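PDB 6FMH: membrane attack complex assembly inhibitor BGA71 from Borreliella bavariensis, which inhibits assembly of the complement membrane attack complex and is an outer surface protein of this Lyme disease agent. Local coordinates for residues 116-121 with 135-140. Sequence-based numbering, arbitrary orientation.
Sequences CLIKEA and SELLMN
This contact belongs to an antiparallel helical hairpin in the all-helical fold of the Borrelia BbCRASP-1 family. Helix 90-123 and helix 127-163 are joined by a short turn, and L137 of the second helix packs against L117, I118 and A121 of the first. The short segments run at 156° to each other, with their axes 10.4 Å apart at closest approach. L137 points at the facing helix and touches three of its residues: L117, its neighbour I118, and A121 one turn on from L117. Both methyls of L137 reach the first helix. CD2 meets CB of L117 at 4.0 Å. CD1 lies 4.3 Å from CB of A121 and is also close to the first helix's backbone, 4.0 Å from O of L117. I118 meets the base of L137. The side chains of I118 and L137 pass alongside each other in opposite directions. In I118, CG1 is anti to the carbonyl carbon (chi1 -68°), and this turns the ethyl branch, rather than CG2, to the base of L137. No hydrogen bond crosses between the segments; the contact is apolar, and L137, I118 and A121 are buried. A different face of helix 90-123 meets the second subunit. There C116 forms a disulfide with C116 of that subunit, while K119 packs on its Y56 and E120 on its Y109. Within the hairpin, the ethyl branch of I118 reaches past L137: CG1 lies 3.9 Å from CB of L137, and CD1 continues to 4.1 Å from O of L137.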
ATOM      1  N   CYS A 116       0.432  -0.401   7.331  1.00 27.63           N
ATOM      2  CA  CYS A 116       1.792  -0.600   6.920  1.00 40.32           C
ATOM      3  C   CYS A 116       2.486  -1.447   7.996  1.00 30.31           C
ATOM      4  O   CYS A 116       3.276  -2.254   7.666  1.00 28.74           O
ATOM      5  CB  CYS A 116       2.500   0.756   6.583  1.00 64.19           C
ATOM      6  SG  CYS A 116       3.182   1.065   4.943  1.00104.17           S
ATOM      7  N   LEU A 117       2.124  -1.282   9.255  1.00 23.77           N
ATOM      8  CA  LEU A 117       2.715  -1.934  10.424  1.00 19.99           C
ATOM      9  C   LEU A 117       2.104  -3.236  10.864  1.00 21.67           C
ATOM     10  O   LEU A 117       2.728  -4.010  11.492  1.00 18.71           O
ATOM     11  CB  LEU A 117       2.571  -1.026  11.625  1.00 20.83           C
ATOM     12  CG  LEU A 117       3.514   0.105  11.896  1.00 22.35           C
ATOM     13  CD1 LEU A 117       2.991   0.969  12.994  1.00 19.32           C
ATOM     14  CD2 LEU A 117       4.856  -0.440  12.228  1.00 20.83           C
ATOM     15  N   ILE A 118       0.844  -3.414  10.577  1.00 20.36           N
ATOM     16  CA  ILE A 118       0.140  -4.646  10.703  1.00 19.91           C
ATOM     17  C   ILE A 118       0.615  -5.609   9.650  1.00 18.57           C
ATOM     18  O   ILE A 118       0.633  -6.777   9.874  1.00 18.18           O
ATOM     19  CB  ILE A 118      -1.364  -4.398  10.518  1.00 23.34           C
ATOM     20  CG1 ILE A 118      -1.889  -3.586  11.678  1.00 24.59           C
ATOM     21  CG2 ILE A 118      -2.148  -5.684  10.351  1.00 22.25           C
ATOM     22  CD1 ILE A 118      -3.378  -3.616  11.882  1.00 24.89           C
ATOM     23  N   LYS A 119       0.962  -5.111   8.487  1.00 17.35           N
ATOM     24  CA  LYS A 119       1.514  -5.939   7.466  1.00 17.11           C
ATOM     25  C   LYS A 119       2.865  -6.475   7.866  1.00 17.38           C
ATOM     26  O   LYS A 119       3.156  -7.601   7.609  1.00 17.58           O
ATOM     27  CB  LYS A 119       1.554  -5.193   6.149  1.00 15.58           C
ATOM     28  CG  LYS A 119       0.243  -5.164   5.409  1.00 14.62           C
ATOM     29  CD  LYS A 119       0.310  -4.194   4.287  1.00 13.16           C
ATOM     30  CE  LYS A 119      -0.889  -4.272   3.401  1.00 11.79           C
ATOM     31  NZ  LYS A 119      -0.757  -3.365   2.260  1.00 11.04           N
ATOM     32  N   GLU A 120       3.680  -5.669   8.520  1.00 16.94           N
ATOM     33  CA  GLU A 120       4.960  -6.066   9.078  1.00 15.85           C
ATOM     34  C   GLU A 120       4.923  -7.152  10.094  1.00 16.26           C
ATOM     35  O   GLU A 120       5.806  -7.912  10.174  1.00 17.46           O
ATOM     36  CB  GLU A 120       5.613  -4.878   9.744  1.00 15.13           C
ATOM     37  CG  GLU A 120       6.947  -5.169  10.411  1.00 14.29           C
ATOM     38  CD  GLU A 120       7.396  -4.074  11.285  1.00 13.06           C
ATOM     39  OE1 GLU A 120       6.573  -3.522  11.918  1.00 13.23           O
ATOM     40  OE2 GLU A 120       8.558  -3.764  11.329  1.00 12.50           O
ATOM     41  N   ALA A 121       3.932  -7.162  10.943  1.00 17.65           N
ATOM     42  CA  ALA A 121       3.748  -8.211  11.896  1.00 17.85           C
ATOM     43  C   ALA A 121       3.285  -9.478  11.242  1.00 18.87           C
ATOM     44  O   ALA A 121       3.697 -10.509  11.602  1.00 18.08           O
ATOM     45  CB  ALA A 121       2.775  -7.783  12.948  1.00 16.88           C
ATOM     46  N   SER A 135      -2.587  -6.483  20.104  1.00 39.49           N
ATOM     47  CA  SER A 135      -3.603  -5.651  20.752  1.00 39.17           C
ATOM     48  C   SER A 135      -3.442  -4.166  20.409  1.00 39.38           C
ATOM     49  O   SER A 135      -4.429  -3.472  20.109  1.00 45.41           O
ATOM     50  CB  SER A 135      -3.546  -5.806  22.287  1.00 39.18           C
ATOM     51  OG  SER A 135      -2.482  -5.045  22.875  1.00 37.86           O
ATOM     52  N   GLU A 136      -2.208  -3.692  20.444  1.00 35.27           N
ATOM     53  CA  GLU A 136      -1.937  -2.292  20.240  1.00 34.75           C
ATOM     54  C   GLU A 136      -2.217  -1.828  18.812  1.00 31.50           C
ATOM     55  O   GLU A 136      -2.778  -0.740  18.574  1.00 27.81           O
ATOM     56  CB  GLU A 136      -0.493  -2.004  20.619  1.00 39.74           C
ATOM     57  CG  GLU A 136      -0.041  -0.568  20.341  1.00 42.98           C
ATOM     58  CD  GLU A 136       1.421  -0.341  20.673  1.00 46.85           C
ATOM     59  OE1 GLU A 136       2.047  -1.225  21.295  1.00 55.67           O
ATOM     60  OE2 GLU A 136       1.953   0.710  20.313  1.00 48.91           O
ATOM     61  N   LEU A 137      -1.824  -2.650  17.862  1.00 27.70           N
ATOM     62  CA  LEU A 137      -2.097  -2.361  16.463  1.00 25.06           C
ATOM     63  C   LEU A 137      -3.592  -2.349  16.182  1.00 24.69           C
ATOM     64  O   LEU A 137      -4.075  -1.549  15.378  1.00 21.26           O
ATOM     65  CB  LEU A 137      -1.403  -3.397  15.570  1.00 24.89           C
ATOM     66  CG  LEU A 137       0.135  -3.368  15.573  1.00 25.69           C
ATOM     67  CD1 LEU A 137       0.725  -4.605  14.889  1.00 24.91           C
ATOM     68  CD2 LEU A 137       0.683  -2.101  14.955  1.00 24.86           C
ATOM     69  N   LEU A 138      -4.329  -3.245  16.843  1.00 24.36           N
ATOM     70  CA  LEU A 138      -5.763  -3.311  16.633  1.00 25.14           C
ATOM     71  C   LEU A 138      -6.452  -2.118  17.214  1.00 27.35           C
ATOM     72  O   LEU A 138      -7.420  -1.593  16.655  1.00 26.43           O
ATOM     73  CB  LEU A 138      -6.316  -4.581  17.262  1.00 24.58           C
ATOM     74  CG  LEU A 138      -5.921  -5.872  16.569  1.00 23.49           C
ATOM     75  CD1 LEU A 138      -6.397  -7.016  17.429  1.00 25.98           C
ATOM     76  CD2 LEU A 138      -6.493  -5.960  15.165  1.00 21.56           C
ATOM     77  N   MET A 139      -5.976  -1.722  18.389  1.00 29.54           N
ATOM     78  CA  MET A 139      -6.513  -0.558  19.055  1.00 32.33           C
ATOM     79  C   MET A 139      -6.229   0.695  18.216  1.00 29.39           C
ATOM     80  O   MET A 139      -7.133   1.442  17.902  1.00 33.23           O
ATOM     81  CB  MET A 139      -6.025  -0.545  20.510  1.00 42.46           C
ATOM     82  CG  MET A 139      -6.645  -1.697  21.299  1.00 46.96           C
ATOM     83  SD  MET A 139      -5.868  -1.987  22.900  1.00 56.08           S
ATOM     84  CE  MET A 139      -6.815  -0.878  23.948  1.00 57.34           C
ATOM     85  N   ASN A 140      -4.996   0.878  17.771  1.00 27.32           N
ATOM     86  CA  ASN A 140      -4.652   1.982  16.904  1.00 25.53           C
ATOM     87  C   ASN A 140      -5.472   2.012  15.629  1.00 24.41           C
ATOM     88  O   ASN A 140      -5.882   3.075  15.144  1.00 26.23           O
ATOM     89  CB  ASN A 140      -3.167   1.899  16.512  1.00 25.87           C
ATOM     90  CG  ASN A 140      -2.237   2.244  17.673  1.00 23.72           C
ATOM     91  OD1 ASN A 140      -2.653   2.808  18.647  1.00 20.97           O
ATOM     92  ND2 ASN A 140      -0.976   1.858  17.568  1.00 25.14           N
TER